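Local coordinates for protein paenibacillus xanthan lyase (Paenibacillus, PDB 6F2P) that probably cleaves xanthan by a lyase reaction, as a calcium-binding, multidomain member of polysaccharide lyase family 8, at residues A[266-271]-A[356-361]; A[298-303]-A[332-337]. All coordinates share one frame; numbering follows the deposited sequence.

Interaction 1: A[266-271]-A[356-361]; sequences SYEPFI and TSRGEL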
loop_
_atom_site.group_PDB
_atom_site.type_symbol
_atom_site.label_atom_id
_atom_site.label_comp_id
_atom_site.label_asym_id
_atom_site.label_seq_id
_atom_site.Cartn_x
_atom_site.Cartn_y
_atom_site.Cartn_z
ATOM N N SER A 266 -13.183 -1.104 5.939
ATOM C CA SER A 266 -13.095 0.217 5.328
ATOM C C SER A 266 -13.743 1.340 6.126
ATOM O O SER A 266 -13.591 2.507 5.770
ATOM C CB SER A 266 -13.666 0.173 3.917
ATOM O OG SER A 266 -12.982 -0.799 3.154
ATOM N N TYR A 267 -14.455 1.015 7.201
ATOM C CA TYR A 267 -15.148 2.069 7.958
ATOM C C TYR A 267 -14.825 2.132 9.445
ATOM O O TYR A 267 -14.424 3.179 9.945
ATOM C CB TYR A 267 -16.654 2.065 7.662
ATOM C CG TYR A 267 -16.826 2.493 6.243
ATOM C CD1 TYR A 267 -16.771 3.837 5.902
ATOM C CD2 TYR A 267 -16.926 1.558 5.227
ATOM C CE1 TYR A 267 -16.854 4.240 4.593
ATOM C CE2 TYR A 267 -17.012 1.954 3.908
ATOM C CZ TYR A 267 -16.970 3.295 3.602
ATOM O OH TYR A 267 -17.045 3.698 2.299
ATOM N N GLU A 268 -14.956 1.010 10.136
ATOM C CA GLU A 268 -14.624 0.955 11.551
ATOM C C GLU A 268 -13.233 1.531 11.887
ATOM O O GLU A 268 -13.096 2.272 12.862
ATOM C CB GLU A 268 -14.784 -0.474 12.091
ATOM C CG GLU A 268 -14.764 -0.553 13.604
ATOM C CD GLU A 268 -14.771 -1.971 14.109
ATOM O OE1 GLU A 268 -14.479 -2.874 13.305
ATOM O OE2 GLU A 268 -15.074 -2.189 15.304
ATOM N N PRO A 269 -12.200 1.208 11.085
ATOM C CA PRO A 269 -10.907 1.777 11.492
ATOM C C PRO A 269 -10.842 3.294 11.301
ATOM O O PRO A 269 -9.977 3.959 11.878
ATOM C CB PRO A 269 -9.895 1.092 10.556
ATOM C CG PRO A 269 -10.619 -0.064 9.955
ATOM C CD PRO A 269 -12.071 0.312 9.923
ATOM N N PHE A 270 -11.747 3.837 10.495
ATOM C CA PHE A 270 -11.693 5.255 10.167
ATOM C C PHE A 270 -12.684 6.088 10.944
ATOM O O PHE A 270 -12.793 7.296 10.718
ATOM C CB PHE A 270 -11.876 5.484 8.666
ATOM C CG PHE A 270 -10.759 4.934 7.838
ATOM C CD1 PHE A 270 -9.492 5.488 7.915
ATOM C CD2 PHE A 270 -10.970 3.858 6.993
ATOM C CE1 PHE A 270 -8.456 4.981 7.156
ATOM C CE2 PHE A 270 -9.946 3.352 6.235
ATOM C CZ PHE A 270 -8.686 3.915 6.314
ATOM N N ILE A 271 -13.414 5.456 11.857
ATOM C CA ILE A 271 -14.271 6.221 12.752
ATOM C C ILE A 271 -13.651 6.254 14.122
ATOM O O ILE A 271 -13.600 5.234 14.816
ATOM C CB ILE A 271 -15.694 5.657 12.857
ATOM C CG1 ILE A 271 -16.406 5.787 11.517
ATOM C CG2 ILE A 271 -16.491 6.401 13.943
ATOM C CD1 ILE A 271 -17.738 5.116 11.500
ATOM N N THR A 356 -24.008 -4.703 24.483
ATOM C CA THR A 356 -22.975 -3.987 25.216
ATOM C C THR A 356 -22.109 -3.177 24.249
ATOM O O THR A 356 -21.837 -3.618 23.129
ATOM C CB THR A 356 -22.084 -4.956 26.038
ATOM O OG1 THR A 356 -21.459 -5.901 25.161
ATOM C CG2 THR A 356 -22.912 -5.713 27.064
ATOM N N SER A 357 -21.700 -1.987 24.681
ATOM C CA SER A 357 -20.709 -1.186 23.961
ATOM C C SER A 357 -19.486 -2.011 23.528
ATOM O O SER A 357 -19.004 -2.852 24.282
ATOM C CB SER A 357 -20.267 -0.016 24.850
ATOM O OG SER A 357 -19.123 0.631 24.330
ATOM N N ARG A 358 -18.995 -1.783 22.311
ATOM C CA ARG A 358 -17.819 -2.503 21.813
ATOM C C ARG A 358 -16.565 -2.157 22.604
ATOM O O ARG A 358 -15.692 -2.998 22.833
ATOM C CB ARG A 358 -17.561 -2.171 20.343
ATOM C CG ARG A 358 -16.246 -2.742 19.803
ATOM C CD ARG A 358 -15.701 -1.925 18.654
ATOM N NE ARG A 358 -15.165 -0.639 19.092
ATOM C CZ ARG A 358 -14.765 0.322 18.263
ATOM N NH1 ARG A 358 -14.843 0.144 16.953
ATOM N NH2 ARG A 358 -14.282 1.460 18.742
ATOM N N GLY A 359 -16.471 -0.899 23.003
ATOM C CA GLY A 359 -15.300 -0.427 23.703
ATOM C C GLY A 359 -14.283 0.149 22.745
ATOM O O GLY A 359 -14.518 0.237 21.538
ATOM N N GLU A 360 -13.147 0.550 23.298
ATOM C CA GLU A 360 -12.036 1.059 22.513
ATOM C C GLU A 360 -11.507 -0.029 21.570
ATOM O O GLU A 360 -11.315 -1.177 21.978
ATOM C CB GLU A 360 -10.930 1.509 23.461
ATOM C CG GLU A 360 -9.901 2.419 22.856
ATOM C CD GLU A 360 -9.078 3.109 23.924
ATOM O OE1 GLU A 360 -8.891 4.346 23.825
ATOM O OE2 GLU A 360 -8.635 2.407 24.864
ATOM N N LEU A 361 -11.293 0.338 20.310
ATOM C CA LEU A 361 -10.701 -0.563 19.329
ATOM C C LEU A 361 -9.187 -0.362 19.303
ATOM O O LEU A 361 -8.699 0.769 19.288
ATOM C CB LEU A 361 -11.305 -0.313 17.940
ATOM C CG LEU A 361 -10.838 -1.182 16.764
ATOM C CD1 LEU A 361 -11.246 -2.642 16.951
ATOM C CD2 LEU A 361 -11.356 -0.642 15.435
HETATM O O HOH W 1 -13.415 2.287 15.685
HETATM O O HOH W 2 -13.901 4.534 17.835
#
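Glu268 opens the short 3-10 segment 268-270, with Phe270 N bonded to Tyr267 O, and faces Arg358 and Leu361 on a loop that has no regular structure. The main link is a salt bridge. Arg358 NH1 donates to Glu268 OE2 at 2.9 Å, with a moderately bent N-H...O angle of 149°. The carboxylate oxygen is met on its anti side, near the carboxylate plane. It lies close to the guanidinium plane, at the edge; the two planes are 31° apart. Glu268 gets there by stretching out: CG is anti to the backbone N (chi1 -167°) and the chain stays extended beyond it. The guanidinium is also gripped from its own loop. Arg358 NE donates to Gly359 O at 2.7 Å, and NH2 adds a weak bond to the same oxygen. Leu361 CB lies over the centre of one guanidinium face, while Leu361 CD2 packs 3.9 Å from Glu268 CG. Two waters extend the link to backbone carbonyls. Water 1 joins Arg358 NH1 to Glu268 O, at 2.9 Å and 2.8 Å. Water 2 joins Arg358 NH2 to Ile271 O. Replacing Arg358 by a leucine would probably leave the Glu268 carboxylate without its positive mate and both waters without a guanidinium donor. The contact thus pins the 3-10 turn that follows the C-terminal end of helix 256-267 to the loop between helix 340-351 and strand 363-367. Helix 312-328 lies alongside, with Met321 against Glu268 and Tyr324 against Arg358, and Leu361 also packs on Leu376 of strand 372-377.

Interaction 2: A[298-303]-A[332-337]; sequences TVMASI and KTFLKA. With CA (calcium ion), chain E.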
loop_
_atom_site.group_PDB
_atom_site.type_symbol
_atom_site.label_atom_id
_atom_site.label_comp_id
_atom_site.label_asym_id
_atom_site.label_seq_id
_atom_site.Cartn_x
_atom_site.Cartn_y
_atom_site.Cartn_z
ATOM N N THR A 298 -23.596 9.373 8.270
ATOM C CA THR A 298 -24.109 8.514 7.204
ATOM C C THR A 298 -23.572 7.082 7.337
ATOM O O THR A 298 -24.269 6.112 7.023
ATOM C CB THR A 298 -23.774 9.083 5.801
ATOM O OG1 THR A 298 -24.228 8.175 4.790
ATOM C CG2 THR A 298 -22.272 9.282 5.640
ATOM N N VAL A 299 -22.341 6.955 7.824
ATOM C CA VAL A 299 -21.732 5.645 7.983
ATOM C C VAL A 299 -22.361 4.893 9.152
ATOM O O VAL A 299 -22.699 3.706 9.035
ATOM C CB VAL A 299 -20.217 5.750 8.199
ATOM C CG1 VAL A 299 -19.637 4.377 8.420
ATOM C CG2 VAL A 299 -19.557 6.420 7.008
ATOM N N MET A 300 -22.508 5.582 10.283
ATOM C CA MET A 300 -23.183 5.001 11.442
ATOM C C MET A 300 -24.589 4.555 11.060
ATOM O O MET A 300 -25.050 3.497 11.489
ATOM C CB MET A 300 -23.233 5.994 12.602
ATOM C CG MET A 300 -21.863 6.345 13.146
ATOM S SD MET A 300 -21.853 7.659 14.383
ATOM C CE MET A 300 -22.975 7.035 15.624
ATOM N N ALA A 301 -25.251 5.357 10.228
ATOM C CA ALA A 301 -26.604 5.052 9.777
ATOM C C ALA A 301 -26.589 3.823 8.894
ATOM O O ALA A 301 -27.464 2.967 8.992
ATOM C CB ALA A 301 -27.210 6.239 9.025
ATOM N N SER A 302 -25.588 3.742 8.031
ATOM C CA SER A 302 -25.460 2.612 7.125
ATOM C C SER A 302 -25.198 1.329 7.894
ATOM O O SER A 302 -25.677 0.259 7.507
ATOM C CB SER A 302 -24.335 2.860 6.123
ATOM O OG SER A 302 -24.677 3.883 5.202
ATOM N N ILE A 303 -24.440 1.440 8.984
ATOM C CA ILE A 303 -24.086 0.272 9.784
ATOM C C ILE A 303 -25.316 -0.277 10.508
ATOM O O ILE A 303 -25.518 -1.498 10.589
ATOM C CB ILE A 303 -22.936 0.578 10.771
ATOM C CG1 ILE A 303 -21.635 0.809 9.997
ATOM C CG2 ILE A 303 -22.742 -0.575 11.732
ATOM C CD1 ILE A 303 -20.467 1.260 10.853
ATOM N N LYS A 332 -25.270 14.737 20.837
ATOM C CA LYS A 332 -26.264 14.187 19.908
ATOM C C LYS A 332 -26.092 14.584 18.432
ATOM O O LYS A 332 -27.075 14.843 17.725
ATOM C CB LYS A 332 -27.680 14.509 20.401
ATOM C CG LYS A 332 -27.977 13.906 21.768
ATOM C CD LYS A 332 -29.390 14.191 22.226
ATOM C CE LYS A 332 -29.696 13.422 23.498
ATOM N NZ LYS A 332 -31.071 13.695 23.984
ATOM N N THR A 333 -24.841 14.623 17.980
ATOM C CA THR A 333 -24.531 14.826 16.571
ATOM C C THR A 333 -25.386 13.919 15.692
ATOM O O THR A 333 -26.053 14.396 14.776
ATOM C CB THR A 333 -23.036 14.561 16.274
ATOM O OG1 THR A 333 -22.225 15.407 17.095
ATOM C CG2 THR A 333 -22.723 14.831 14.811
ATOM N N PHE A 334 -25.372 12.617 15.987
ATOM C CA PHE A 334 -26.160 11.649 15.225
ATOM C C PHE A 334 -27.676 11.874 15.340
ATOM O O PHE A 334 -28.356 12.042 14.318
ATOM C CB PHE A 334 -25.811 10.207 15.624
ATOM C CG PHE A 334 -26.575 9.157 14.845
ATOM C CD1 PHE A 334 -26.110 8.707 13.625
ATOM C CD2 PHE A 334 -27.758 8.633 15.331
ATOM C CE1 PHE A 334 -26.811 7.755 12.914
ATOM C CE2 PHE A 334 -28.461 7.691 14.618
ATOM C CZ PHE A 334 -27.988 7.247 13.416
ATOM N N LEU A 335 -28.199 11.870 16.569
ATOM C CA LEU A 335 -29.650 11.972 16.803
ATOM C C LEU A 335 -30.278 13.236 16.227
ATOM O O LEU A 335 -31.426 13.218 15.777
ATOM C CB LEU A 335 -29.991 11.834 18.291
ATOM C CG LEU A 335 -29.750 10.422 18.834
ATOM C CD1 LEU A 335 -29.777 10.392 20.344
ATOM C CD2 LEU A 335 -30.765 9.442 18.268
ATOM N N LYS A 336 -29.519 14.324 16.215
ATOM C CA LYS A 336 -30.033 15.589 15.696
ATOM C C LYS A 336 -29.939 15.685 14.178
ATOM O O LYS A 336 -30.414 16.653 13.583
ATOM C CB LYS A 336 -29.285 16.764 16.320
ATOM C CG LYS A 336 -29.603 17.001 17.780
ATOM C CD LYS A 336 -28.464 17.732 18.456
ATOM C CE LYS A 336 -28.920 18.395 19.734
ATOM N NZ LYS A 336 -29.830 19.540 19.442
ATOM N N ALA A 337 -29.327 14.687 13.548
ATOM C CA ALA A 337 -29.076 14.766 12.109
ATOM C C ALA A 337 -29.917 13.807 11.268
ATOM O O ALA A 337 -30.224 14.103 10.126
ATOM C CB ALA A 337 -27.596 14.566 11.817
HETATM CA CA CA E . -20.666 14.822 18.721
HETATM O O HOH W 3 -19.896 13.178 17.187
HETATM O O HOH W 4 -19.032 16.945 18.075
HETATM O O HOH W 5 -19.696 13.491 20.469
#
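Phe334 reaches across to Met300 and Ala301 on segment 298-303 of helix 292-307, and the contact between the segments is apolar. Its ring is carried there with CG anti to the backbone N (chi1 -179°). The closest CA atoms, those of Met300 and Phe334, are 8.2 Å apart. The CD1-CE1 side of the ring does the touching. Phe334 CE1 lies 4.0 Å from Met300 CB and 4.2 Å from Ala301 CB. The backbone N of Ala301 sits at the ring edge, near the ring plane. Met300 adds a Met-aromatic contact: its SD is 5.5 Å from the ring centroid, 53° off the ring normal, an oblique approach. A bend at chi3 brings the terminal methyl CE back to 4.1 Å from Phe334 CD1. The metal interaction is next door on the chain. Thr333 OG1 binds a calcium ion at 2.3 Å. Asp329, Asp331 and three waters complete the ligands found. Asp329 also accepts a hydrogen bond from Phe334 N, so the residue that wedges against the helix is tied to a metal ligand. Adjacent residues thus serve two ends: Thr333 holds the ion and Phe334 is buried against the helix. This loop connects helix 312-328 to helix 340-351. Phe334 packs between them, on Leu326 and Ala346, and also meets Val297 and Ile304 of helix 292-307.

Interaction 2 is nested within the span of chain closed by interaction 1. Their centres are 14 Å apart, and the two meet directly through Val299 on helix 292-307. Val299 CG1 lies 3.7 Å from Ile271 CD1 and 3.8 Å from Tyr267 CB. Helix 312-328 packs against both contacts. The contacts differ in kind. Interaction 1 is a charged and water-bridged link, whereas interaction 2 is apolar with a calcium ion beside it. Together they secure two loops, one at either end of helix 340-351, to the helical part of this family 8 lyase.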